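Local atomic coordinates of CRISPR-associated endoribonuclease Cse3 (Thermus thermophilus, PDB entry 2Y8Y), a protein that cleaves CRISPR transcripts into CRISPR RNAs and keeps hold of the processed RNA, as part of defence against viruses and plasmids. Residues 9-14 and 82-87; 44-49 and 66-71; 89-94 and 191-196. One frame throughout, in Å; residues are numbered along the deposited sequence.

How the contacts relate
The three contacts run from a sheet edge to the meeting of the two halves of the chain. Contacts 1 and 2 belong to one four-stranded antiparallel sheet: contact 1 pairs strand 5-12 with outer strand 81-89 near the surface, while contact 2, more buried, begins where strand 62-67 meets strand 49-52 and ends in loops. Contact 3, also partly buried, leaves that sheet and sets the loop after strand 81-89 against helix 189-198. Backbone bonds and a lysine on an aromatic ring mark contact 1, a gripped carboxylate and RNA phosphates contact 2, and apolar packing without hydrogen bonds contact 3. Q66 NE2 probably bonds to L196 O, linking contacts 2 and 3.

Contact 1 of 3, residues 9-14 and 82-87; sequences KLVLNP and QVFPPK
V11 N donates to Q82 O over 2.9 Å, and Q82 N donates back to V11 O, which makes these two residues a hydrogen-bonded antiparallel pair. A third backbone bond, from F84 N to K9 O, carries the pairing one step beyond. Between them L10 and V83 form a non-hydrogen-bonded pair, and their side chains lie side by side, pointing the same way. L10 CD2 rests at 3.8 Å from V83 CG2, nearly as close to CG1, so one leucine methyl meets both branches of the valine. Apolar residues suit this face because it packs on the protein, L10 against L33 of helix 26-34 and V83 against L76 of a loop.

K9, Q82 and F84 lie on the other face, turned more to solvent. K9 reaches out fully extended beside F84. CG stands anti to the backbone N (chi1 177°), and CE lies 4.1 Å above one face of the ring, toward its rim. The ammonium NZ sits over that face, 4.5 Å from the ring centre and 22° off the normal, a cation-pi contact. V11 CG2 meets the same ring obliquely at CE1, 3.7 Å away. Lysine suits the place because CE packs on the ring while the ammonium beyond it stays near water.

Past F84 the two prolines interrupt the strand, and water 1 bridges the gap, accepting from K9 N at 2.8 Å and donating to P85 O. Pairing resumes where K87 bonds with L7. Strand 81-89 is thus the outer partner of central strand 5-12 in the four-stranded antiparallel sheet of a ferredoxin-like fold.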
loop_
_atom_site.group_PDB
_atom_site.type_symbol
_atom_site.label_atom_id
_atom_site.label_comp_id
_atom_site.label_asym_id
_atom_site.label_seq_id
_atom_site.Cartn_x
_atom_site.Cartn_y
_atom_site.Cartn_z
ATOM N N LYS A 9 -8.187 -9.952 3.425
ATOM C CA LYS A 9 -8.637 -9.947 2.047
ATOM C C LYS A 9 -10.142 -9.743 2.023
ATOM O O LYS A 9 -10.893 -10.526 2.621
ATOM C CB LYS A 9 -8.286 -11.268 1.366
ATOM C CG LYS A 9 -8.781 -11.386 -0.064
ATOM C CD LYS A 9 -8.290 -12.681 -0.689
ATOM C CE LYS A 9 -9.099 -13.053 -1.916
ATOM N NZ LYS A 9 -8.768 -14.431 -2.373
ATOM N N LEU A 10 -10.585 -8.689 1.346
ATOM C CA LEU A 10 -12.009 -8.467 1.116
ATOM C C LEU A 10 -12.324 -8.686 -0.355
ATOM O O LEU A 10 -11.668 -8.118 -1.225
ATOM C CB LEU A 10 -12.417 -7.043 1.506
ATOM C CG LEU A 10 -12.027 -6.525 2.890
ATOM C CD1 LEU A 10 -12.287 -5.029 2.992
ATOM C CD2 LEU A 10 -12.763 -7.266 4.001
ATOM N N VAL A 11 -13.315 -9.523 -0.643
ATOM C CA VAL A 11 -13.793 -9.656 -2.011
ATOM C C VAL A 11 -15.107 -8.898 -2.113
ATOM O O VAL A 11 -16.131 -9.334 -1.601
ATOM C CB VAL A 11 -13.967 -11.124 -2.425
ATOM C CG1 VAL A 11 -14.557 -11.206 -3.816
ATOM C CG2 VAL A 11 -12.631 -11.842 -2.378
ATOM N N LEU A 12 -15.069 -7.734 -2.748
ATOM C CA LEU A 12 -16.246 -6.875 -2.776
ATOM C C LEU A 12 -17.342 -7.381 -3.714
ATOM O O LEU A 12 -17.071 -8.011 -4.736
ATOM C CB LEU A 12 -15.870 -5.423 -3.083
ATOM C CG LEU A 12 -15.541 -4.544 -1.863
ATOM C CD1 LEU A 12 -14.419 -5.134 -1.021
ATOM C CD2 LEU A 12 -15.200 -3.127 -2.291
ATOM N N ASN A 13 -18.585 -7.106 -3.337
ATOM C CA ASN A 13 -19.745 -7.572 -4.081
ATOM C C ASN A 13 -20.257 -6.504 -5.037
ATOM O O ASN A 13 -20.793 -5.486 -4.605
ATOM C CB ASN A 13 -20.844 -7.983 -3.099
ATOM C CG ASN A 13 -22.092 -8.489 -3.792
ATOM O OD1 ASN A 13 -22.068 -8.858 -4.969
ATOM N ND2 ASN A 13 -23.198 -8.507 -3.060
ATOM N N PRO A 14 -20.093 -6.741 -6.346
ATOM C CA PRO A 14 -20.541 -5.834 -7.410
ATOM C C PRO A 14 -22.027 -5.497 -7.295
ATOM O O PRO A 14 -22.457 -4.447 -7.773
ATOM C CB PRO A 14 -20.290 -6.645 -8.685
ATOM C CG PRO A 14 -19.183 -7.573 -8.324
ATOM C CD PRO A 14 -19.420 -7.935 -6.885
ATOM N N GLN A 82 -17.234 -10.324 0.846
ATOM C CA GLN A 82 -16.833 -11.556 1.489
ATOM C C GLN A 82 -15.544 -11.249 2.236
ATOM O O GLN A 82 -14.535 -10.885 1.627
ATOM C CB GLN A 82 -16.606 -12.655 0.457
ATOM C CG GLN A 82 -16.192 -13.981 1.057
ATOM C CD GLN A 82 -16.110 -15.081 0.022
ATOM O OE1 GLN A 82 -16.296 -14.838 -1.172
ATOM N NE2 GLN A 82 -15.833 -16.300 0.472
ATOM N N VAL A 83 -15.589 -11.350 3.560
ATOM C CA VAL A 83 -14.424 -11.088 4.399
ATOM C C VAL A 83 -13.711 -12.392 4.712
ATOM O O VAL A 83 -14.245 -13.239 5.417
ATOM C CB VAL A 83 -14.818 -10.436 5.744
ATOM C CG1 VAL A 83 -13.573 -10.116 6.569
ATOM C CG2 VAL A 83 -15.666 -9.193 5.521
ATOM N N PHE A 84 -12.510 -12.567 4.180
ATOM C CA PHE A 84 -11.707 -13.724 4.552
ATOM C C PHE A 84 -11.143 -13.476 5.946
ATOM O O PHE A 84 -10.869 -12.333 6.307
ATOM C CB PHE A 84 -10.596 -13.955 3.523
ATOM C CG PHE A 84 -11.086 -14.572 2.244
ATOM C CD1 PHE A 84 -11.885 -13.852 1.372
ATOM C CD2 PHE A 84 -10.763 -15.879 1.922
ATOM C CE1 PHE A 84 -12.349 -14.421 0.203
ATOM C CE2 PHE A 84 -11.227 -16.456 0.748
ATOM C CZ PHE A 84 -12.019 -15.725 -0.109
ATOM N N PRO A 85 -10.985 -14.538 6.741
ATOM C CA PRO A 85 -10.466 -14.395 8.105
ATOM C C PRO A 85 -9.181 -13.566 8.137
ATOM O O PRO A 85 -8.205 -13.917 7.478
ATOM C CB PRO A 85 -10.194 -15.845 8.521
ATOM C CG PRO A 85 -11.202 -16.630 7.758
ATOM C CD PRO A 85 -11.339 -15.933 6.425
ATOM N N PRO A 86 -9.186 -12.455 8.883
ATOM C CA PRO A 86 -7.955 -11.666 8.975
ATOM C C PRO A 86 -6.813 -12.508 9.513
ATOM O O PRO A 86 -7.026 -13.327 10.403
ATOM C CB PRO A 86 -8.328 -10.561 9.962
ATOM C CG PRO A 86 -9.799 -10.396 9.767
ATOM C CD PRO A 86 -10.310 -11.800 9.573
ATOM N N LYS A 87 -5.621 -12.313 8.960
ATOM C CA LYS A 87 -4.451 -13.093 9.350
ATOM C C LYS A 87 -3.408 -12.214 10.042
ATOM O O LYS A 87 -2.919 -11.229 9.470
ATOM C CB LYS A 87 -3.833 -13.772 8.122
ATOM C CG LYS A 87 -2.556 -14.550 8.413
ATOM C CD LYS A 87 -2.791 -15.608 9.482
ATOM C CE LYS A 87 -1.478 -16.165 10.019
ATOM N NZ LYS A 87 -1.704 -17.149 11.116
HETATM O O HOH W 1 -8.061 -12.250 5.047
#

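Contact 2 of 3, residues 44-49 and 66-71; sequences GRERLL and QTLTEP. With nucleotides of chain B.
The carboxylate of E46 takes four hydrogen bonds, two on each oxygen, three of them from the turn that follows strand 62-67. OE1 accepts from T69 OG1 at 2.6 Å, nearly along its own C-O axis, and from T69 N; both donors come from the same face of the carboxylate. OE2 uses its syn lone pair for L68 N, at 2.7 Å and almost straight (173°), while R47 N approaches it on the anti side. CG of E46 is anti to the backbone N, and the bend at chi2 (55°) turns CD toward the turn. Glutamate suits this place: it has the length to cross between segments and two acceptors to offer.

Apolar contacts join the segments beside these bonds. L68 CD1 lies 3.9 Å from R47 CB, and L48 CD1 runs alongside T67 to meet CG2 at 3.7 Å. Next along the chain, L49 and Q66 form a hydrogen-bonded antiparallel pair, and water 2 joins R47 O to Q66 NE2, whose other partner is L196 O.

R47 sends its side chain the other way, to the RNA. NE and NH2 hold L48 O side-on, with that oxygen near the guanidinium plane. NH1 donates to two phosphate oxygens of chain B at the guanidinium edge, near its plane: OP1 of the guanosine nucleotide at 2.8 Å and OP2 of DG17 at 2.9 Å. NH2 adds a longer bond to that OP2.

Two neighbouring residues thus divide the work: E46, with donors at both oxygens, is probably held deprotonated, and R47, its orientation set by L48 O, would offer positive charge to two successive phosphates.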
loop_
_atom_site.group_PDB
_atom_site.type_symbol
_atom_site.label_atom_id
_atom_site.label_comp_id
_atom_site.label_asym_id
_atom_site.label_seq_id
_atom_site.Cartn_x
_atom_site.Cartn_y
_atom_site.Cartn_z
ATOM N N GLY A 44 -3.996 6.868 17.912
ATOM C CA GLY A 44 -2.692 7.027 17.295
ATOM C C GLY A 44 -1.895 5.745 17.178
ATOM O O GLY A 44 -0.670 5.777 17.059
ATOM N N ARG A 45 -2.586 4.609 17.193
ATOM C CA ARG A 45 -1.909 3.319 17.173
ATOM C C ARG A 45 -1.968 2.646 15.812
ATOM O O ARG A 45 -1.509 1.511 15.661
ATOM C CB ARG A 45 -2.528 2.361 18.199
ATOM C CG ARG A 45 -2.519 2.839 19.643
ATOM C CD ARG A 45 -3.039 1.752 20.580
ATOM N NE ARG A 45 -4.504 1.656 20.622
ATOM C CZ ARG A 45 -5.222 0.644 20.136
ATOM N NH1 ARG A 45 -4.631 -0.390 19.549
ATOM N NH2 ARG A 45 -6.543 0.660 20.252
ATOM N N GLU A 46 -2.525 3.336 14.817
ATOM C CA GLU A 46 -2.852 2.666 13.563
ATOM C C GLU A 46 -2.270 3.358 12.309
ATOM O O GLU A 46 -2.109 4.589 12.257
ATOM C CB GLU A 46 -4.373 2.494 13.468
ATOM C CG GLU A 46 -4.887 1.657 12.294
ATOM C CD GLU A 46 -4.267 0.271 12.236
ATOM O OE1 GLU A 46 -4.801 -0.660 12.888
ATOM O OE2 GLU A 46 -3.268 0.116 11.515
ATOM N N ARG A 47 -1.938 2.538 11.318
ATOM C CA ARG A 47 -1.606 3.001 9.977
ATOM C C ARG A 47 -2.344 2.077 9.023
ATOM O O ARG A 47 -1.827 1.040 8.613
ATOM C CB ARG A 47 -0.093 2.948 9.737
ATOM C CG ARG A 47 0.349 3.220 8.275
ATOM C CD ARG A 47 0.028 4.650 7.795
ATOM N NE ARG A 47 -1.289 4.760 7.177
ATOM C CZ ARG A 47 -1.816 5.901 6.759
ATOM N NH1 ARG A 47 -1.117 7.019 6.906
ATOM N NH2 ARG A 47 -3.019 5.927 6.202
ATOM N N LEU A 48 -3.567 2.458 8.680
ATOM C CA LEU A 48 -4.365 1.691 7.750
ATOM C C LEU A 48 -3.761 1.838 6.347
ATOM O O LEU A 48 -3.513 2.968 5.903
ATOM C CB LEU A 48 -5.780 2.253 7.771
ATOM C CG LEU A 48 -6.727 1.768 6.689
ATOM C CD1 LEU A 48 -6.974 0.301 6.913
ATOM C CD2 LEU A 48 -8.003 2.584 6.753
ATOM N N LEU A 49 -3.516 0.712 5.673
ATOM C CA LEU A 49 -3.073 0.706 4.273
ATOM C C LEU A 49 -3.918 -0.290 3.497
ATOM O O LEU A 49 -4.388 -1.284 4.052
ATOM C CB LEU A 49 -1.603 0.307 4.173
ATOM C CG LEU A 49 -0.597 1.200 4.884
ATOM C CD1 LEU A 49 0.783 0.552 4.911
ATOM C CD2 LEU A 49 -0.539 2.559 4.198
ATOM N N GLN A 66 -4.099 -3.858 5.145
ATOM C CA GLN A 66 -3.158 -4.087 6.227
ATOM C C GLN A 66 -3.425 -3.110 7.355
ATOM O O GLN A 66 -3.559 -1.892 7.137
ATOM C CB GLN A 66 -1.731 -3.887 5.736
ATOM C CG GLN A 66 -0.704 -4.120 6.820
ATOM C CD GLN A 66 0.700 -3.969 6.296
ATOM O OE1 GLN A 66 1.217 -4.857 5.615
ATOM N NE2 GLN A 66 1.327 -2.829 6.585
ATOM N N THR A 67 -3.512 -3.647 8.566
ATOM C CA THR A 67 -3.647 -2.822 9.750
ATOM C C THR A 67 -2.629 -3.272 10.784
ATOM O O THR A 67 -2.199 -4.419 10.780
ATOM C CB THR A 67 -5.065 -2.905 10.341
ATOM O OG1 THR A 67 -5.398 -4.275 10.605
ATOM C CG2 THR A 67 -6.090 -2.337 9.370
ATOM N N LEU A 68 -2.227 -2.352 11.640
ATOM C CA LEU A 68 -1.301 -2.664 12.721
ATOM C C LEU A 68 -2.028 -3.199 13.948
ATOM O O LEU A 68 -1.401 -3.783 14.834
ATOM C CB LEU A 68 -0.511 -1.411 13.096
ATOM C CG LEU A 68 0.282 -0.781 11.948
ATOM C CD1 LEU A 68 1.051 0.437 12.442
ATOM C CD2 LEU A 68 1.240 -1.775 11.348
ATOM N N THR A 69 -3.341 -3.000 13.993
ATOM C CA THR A 69 -4.143 -3.453 15.127
ATOM C C THR A 69 -5.239 -4.359 14.611
ATOM O O THR A 69 -5.515 -4.404 13.426
ATOM C CB THR A 69 -4.734 -2.270 15.913
ATOM O OG1 THR A 69 -5.769 -1.625 15.150
ATOM C CG2 THR A 69 -3.641 -1.252 16.245
ATOM N N GLU A 70 -5.862 -5.114 15.504
ATOM C CA GLU A 70 -6.811 -6.113 15.056
ATOM C C GLU A 70 -8.082 -5.438 14.566
ATOM O O GLU A 70 -8.729 -4.715 15.315
ATOM C CB GLU A 70 -7.135 -7.101 16.179
ATOM C CG GLU A 70 -7.899 -8.299 15.662
ATOM C CD GLU A 70 -8.227 -9.290 16.747
ATOM O OE1 GLU A 70 -7.776 -9.073 17.885
ATOM O OE2 GLU A 70 -8.933 -10.280 16.455
ATOM N N PRO A 71 -8.437 -5.667 13.295
ATOM C CA PRO A 71 -9.609 -4.987 12.740
ATOM C C PRO A 71 -10.902 -5.652 13.188
ATOM O O PRO A 71 -10.894 -6.835 13.528
ATOM C CB PRO A 71 -9.427 -5.176 11.232
ATOM C CG PRO A 71 -8.692 -6.483 11.116
ATOM C CD PRO A 71 -7.810 -6.586 12.327
ATOM P P G B 16 1.983 8.959 6.867
ATOM O OP1 G B 16 1.562 7.655 7.430
ATOM O OP2 G B 16 2.355 9.037 5.425
ATOM O "O5'" G B 16 0.893 10.069 7.172
ATOM C "C5'" G B 16 0.344 10.219 8.469
ATOM C "C4'" G B 16 -0.642 11.360 8.515
ATOM O "O4'" G B 16 0.002 12.594 8.106
ATOM C "C3'" G B 16 -1.839 11.259 7.581
ATOM O "O3'" G B 16 -2.833 10.379 8.061
ATOM C "C2'" G B 16 -2.293 12.708 7.502
ATOM O "O2'" G B 16 -2.965 13.086 8.695
ATOM C "C1'" G B 16 -0.949 13.427 7.457
ATOM N N9 G B 16 -0.519 13.654 6.067
ATOM C C8 G B 16 0.414 12.957 5.333
ATOM N N7 G B 16 0.521 13.420 4.116
ATOM C C5 G B 16 -0.403 14.460 4.043
ATOM C C6 G B 16 -0.730 15.327 2.970
ATOM O O6 G B 16 -0.259 15.360 1.822
ATOM N N1 G B 16 -1.714 16.235 3.330
ATOM C C2 G B 16 -2.301 16.312 4.570
ATOM N N2 G B 16 -3.237 17.266 4.731
ATOM N N3 G B 16 -2.003 15.505 5.579
ATOM C C4 G B 16 -1.049 14.614 5.246
ATOM P P DG B 17 -3.814 9.599 7.052
ATOM O OP1 DG B 17 -4.696 8.747 7.868
ATOM O OP2 DG B 17 -2.998 8.973 5.992
ATOM O "O5'" DG B 17 -4.657 10.759 6.338
ATOM C "C5'" DG B 17 -5.534 11.615 7.042
ATOM C "C4'" DG B 17 -6.030 12.760 6.185
ATOM O "O4'" DG B 17 -4.929 13.501 5.599
ATOM C "C3'" DG B 17 -6.973 12.486 5.016
ATOM O "O3'" DG B 17 -8.270 12.270 5.526
ATOM C "C2'" DG B 17 -6.861 13.797 4.236
ATOM C "C1'" DG B 17 -5.395 14.178 4.451
ATOM N N9 DG B 17 -4.512 13.967 3.290
ATOM C C8 DG B 17 -3.532 13.020 3.121
ATOM N N7 DG B 17 -2.914 13.136 1.968
ATOM C C5 DG B 17 -3.535 14.221 1.349
ATOM C C6 DG B 17 -3.313 14.821 0.080
ATOM O O6 DG B 17 -2.493 14.518 -0.787
ATOM N N1 DG B 17 -4.161 15.903 -0.140
ATOM C C2 DG B 17 -5.112 16.346 0.746
ATOM N N2 DG B 17 -5.843 17.407 0.351
ATOM N N3 DG B 17 -5.330 15.797 1.932
ATOM C C4 DG B 17 -4.514 14.744 2.159
HETATM O O HOH W 2 0.346 -0.699 8.214
#

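Contact 3 of 3, residues 89-94 and 191-196; sequences FHPALK and RALATL
L93 aims its CB toward helix 189-198, and its side chain can be traced from there to its contacts with A192, L193 and L196. L93 CB stands about 5.0 Å from A192 CB, too far for van der Waals contact. CG, anti to the carbonyl carbon and beside the backbone N (chi1 -58°), comes hardly nearer, and the CD1 branch does the touching. The extended chi2 (172°) carries CD1 onward to the helix surface, where it lies 3.7 Å from A192 CB and 3.6 Å from L193 N. L196 CD1 also reaches this methyl, at 3.9 Å. L93 CD2 points off without close contact to the helix segment, 4.6 Å from L196 CD1. A192 and L196 are one helical turn apart, as the backbone bond from L196 N to A192 O shows. Alanine suits its place because a lone CB lets the leucine methyl come close to the helix backbone.

The loop holding L93 leads out of strand 81-89, the last strand of the first ferredoxin-like half, into strand 98-110 of the second. Helix 189-198 belongs to that second half, as the helix between strands 173-186 and 211-214. Here the linker therefore lies on a helix of the domain it leads into, in keeping with the tandem ferredoxin-like domains of the Cas6 family.

Nearer the start of the linker, P91 faces the helix with its ring. L193 CD1 lies 3.9 Å from P91 CG and almost as near CB, the two side chains crossing at about a right angle. Proline offers a compact apolar block with no side-chain rotation to lose. L196 continues the packing to M5 of strand 5-12, and on the sheet of its own half it meets F139, L211 and V213.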
loop_
_atom_site.group_PDB
_atom_site.type_symbol
_atom_site.label_atom_id
_atom_site.label_comp_id
_atom_site.label_asym_id
_atom_site.label_seq_id
_atom_site.Cartn_x
_atom_site.Cartn_y
_atom_site.Cartn_z
ATOM N N PHE A 89 0.261 -11.489 11.151
ATOM C CA PHE A 89 1.596 -11.943 10.822
ATOM C C PHE A 89 2.644 -11.111 11.544
ATOM O O PHE A 89 2.410 -9.957 11.910
ATOM C CB PHE A 89 1.820 -11.981 9.308
ATOM C CG PHE A 89 1.752 -10.648 8.655
ATOM C CD1 PHE A 89 0.556 -9.959 8.585
ATOM C CD2 PHE A 89 2.888 -10.072 8.111
ATOM C CE1 PHE A 89 0.496 -8.719 7.986
ATOM C CE2 PHE A 89 2.831 -8.833 7.506
ATOM C CZ PHE A 89 1.634 -8.157 7.444
ATOM N N HIS A 90 3.786 -11.731 11.781
ATOM C CA HIS A 90 4.888 -11.093 12.469
ATOM C C HIS A 90 6.092 -11.292 11.576
ATOM O O HIS A 90 6.765 -12.320 11.664
ATOM C CB HIS A 90 5.139 -11.775 13.810
ATOM C CG HIS A 90 3.960 -11.749 14.731
ATOM N ND1 HIS A 90 3.811 -10.803 15.719
ATOM C CD2 HIS A 90 2.869 -12.549 14.804
ATOM C CE1 HIS A 90 2.680 -11.023 16.371
ATOM N NE2 HIS A 90 2.095 -12.077 15.837
ATOM N N PRO A 91 6.363 -10.318 10.702
ATOM C CA PRO A 91 7.441 -10.519 9.734
ATOM C C PRO A 91 8.743 -10.864 10.421
ATOM O O PRO A 91 9.070 -10.286 11.452
ATOM C CB PRO A 91 7.541 -9.161 9.035
ATOM C CG PRO A 91 6.160 -8.587 9.155
ATOM C CD PRO A 91 5.682 -9.026 10.524
ATOM N N ALA A 92 9.470 -11.817 9.854
ATOM C CA ALA A 92 10.758 -12.214 10.392
ATOM C C ALA A 92 11.828 -11.889 9.369
ATOM O O ALA A 92 12.356 -12.773 8.704
ATOM C CB ALA A 92 10.772 -13.700 10.717
ATOM N N LEU A 93 12.161 -10.612 9.257
ATOM C CA LEU A 93 13.070 -10.168 8.203
ATOM C C LEU A 93 14.510 -10.395 8.630
ATOM O O LEU A 93 14.873 -10.126 9.772
ATOM C CB LEU A 93 12.823 -8.697 7.885
ATOM C CG LEU A 93 11.387 -8.391 7.457
ATOM C CD1 LEU A 93 11.176 -6.882 7.338
ATOM C CD2 LEU A 93 11.034 -9.090 6.149
ATOM N N LYS A 94 15.334 -10.900 7.721
ATOM C CA LYS A 94 16.728 -11.169 8.050
ATOM C C LYS A 94 17.658 -10.510 7.036
ATOM O O LYS A 94 17.298 -10.334 5.880
ATOM C CB LYS A 94 16.983 -12.669 8.110
ATOM C CG LYS A 94 16.232 -13.345 9.263
ATOM C CD LYS A 94 16.653 -14.784 9.467
ATOM C CE LYS A 94 15.928 -15.401 10.661
ATOM N NZ LYS A 94 14.453 -15.469 10.449
ATOM N N ARG A 191 14.873 -1.232 10.032
ATOM C CA ARG A 191 14.266 -0.227 9.171
ATOM C C ARG A 191 13.249 -0.863 8.232
ATOM O O ARG A 191 12.204 -0.269 7.943
ATOM C CB ARG A 191 15.317 0.499 8.334
ATOM C CG ARG A 191 16.094 1.597 9.067
ATOM C CD ARG A 191 17.016 2.356 8.092
ATOM N NE ARG A 191 18.088 1.501 7.588
ATOM C CZ ARG A 191 18.720 1.671 6.428
ATOM N NH1 ARG A 191 18.391 2.669 5.618
ATOM N NH2 ARG A 191 19.680 0.828 6.069
ATOM N N ALA A 192 13.557 -2.059 7.740
ATOM C CA ALA A 192 12.682 -2.729 6.775
ATOM C C ALA A 192 11.317 -3.012 7.390
ATOM O O ALA A 192 10.282 -2.811 6.750
ATOM C CB ALA A 192 13.334 -4.015 6.271
ATOM N N LEU A 193 11.311 -3.480 8.634
ATOM C CA LEU A 193 10.044 -3.728 9.317
ATOM C C LEU A 193 9.247 -2.431 9.482
ATOM O O LEU A 193 8.037 -2.378 9.217
ATOM C CB LEU A 193 10.289 -4.381 10.675
ATOM C CG LEU A 193 9.007 -4.658 11.458
ATOM C CD1 LEU A 193 8.098 -5.607 10.704
ATOM C CD2 LEU A 193 9.386 -5.220 12.813
ATOM N N ALA A 194 9.935 -1.368 9.889
ATOM C CA ALA A 194 9.267 -0.072 10.031
ATOM C C ALA A 194 8.670 0.386 8.705
ATOM O O ALA A 194 7.561 0.930 8.662
ATOM C CB ALA A 194 10.226 0.969 10.578
ATOM N N THR A 195 9.401 0.162 7.615
ATOM C CA THR A 195 8.897 0.507 6.290
ATOM C C THR A 195 7.614 -0.265 5.952
ATOM O O THR A 195 6.648 0.324 5.448
ATOM C CB THR A 195 9.977 0.255 5.229
ATOM O OG1 THR A 195 11.096 1.095 5.513
ATOM C CG2 THR A 195 9.460 0.542 3.820
ATOM N N LEU A 196 7.586 -1.569 6.223
ATOM C CA LEU A 196 6.365 -2.340 5.966
ATOM C C LEU A 196 5.188 -1.818 6.780
ATOM O O LEU A 196 4.070 -1.764 6.297
ATOM C CB LEU A 196 6.574 -3.826 6.261
ATOM C CG LEU A 196 7.589 -4.588 5.424
ATOM C CD1 LEU A 196 7.604 -6.032 5.885
ATOM C CD2 LEU A 196 7.214 -4.546 3.943
#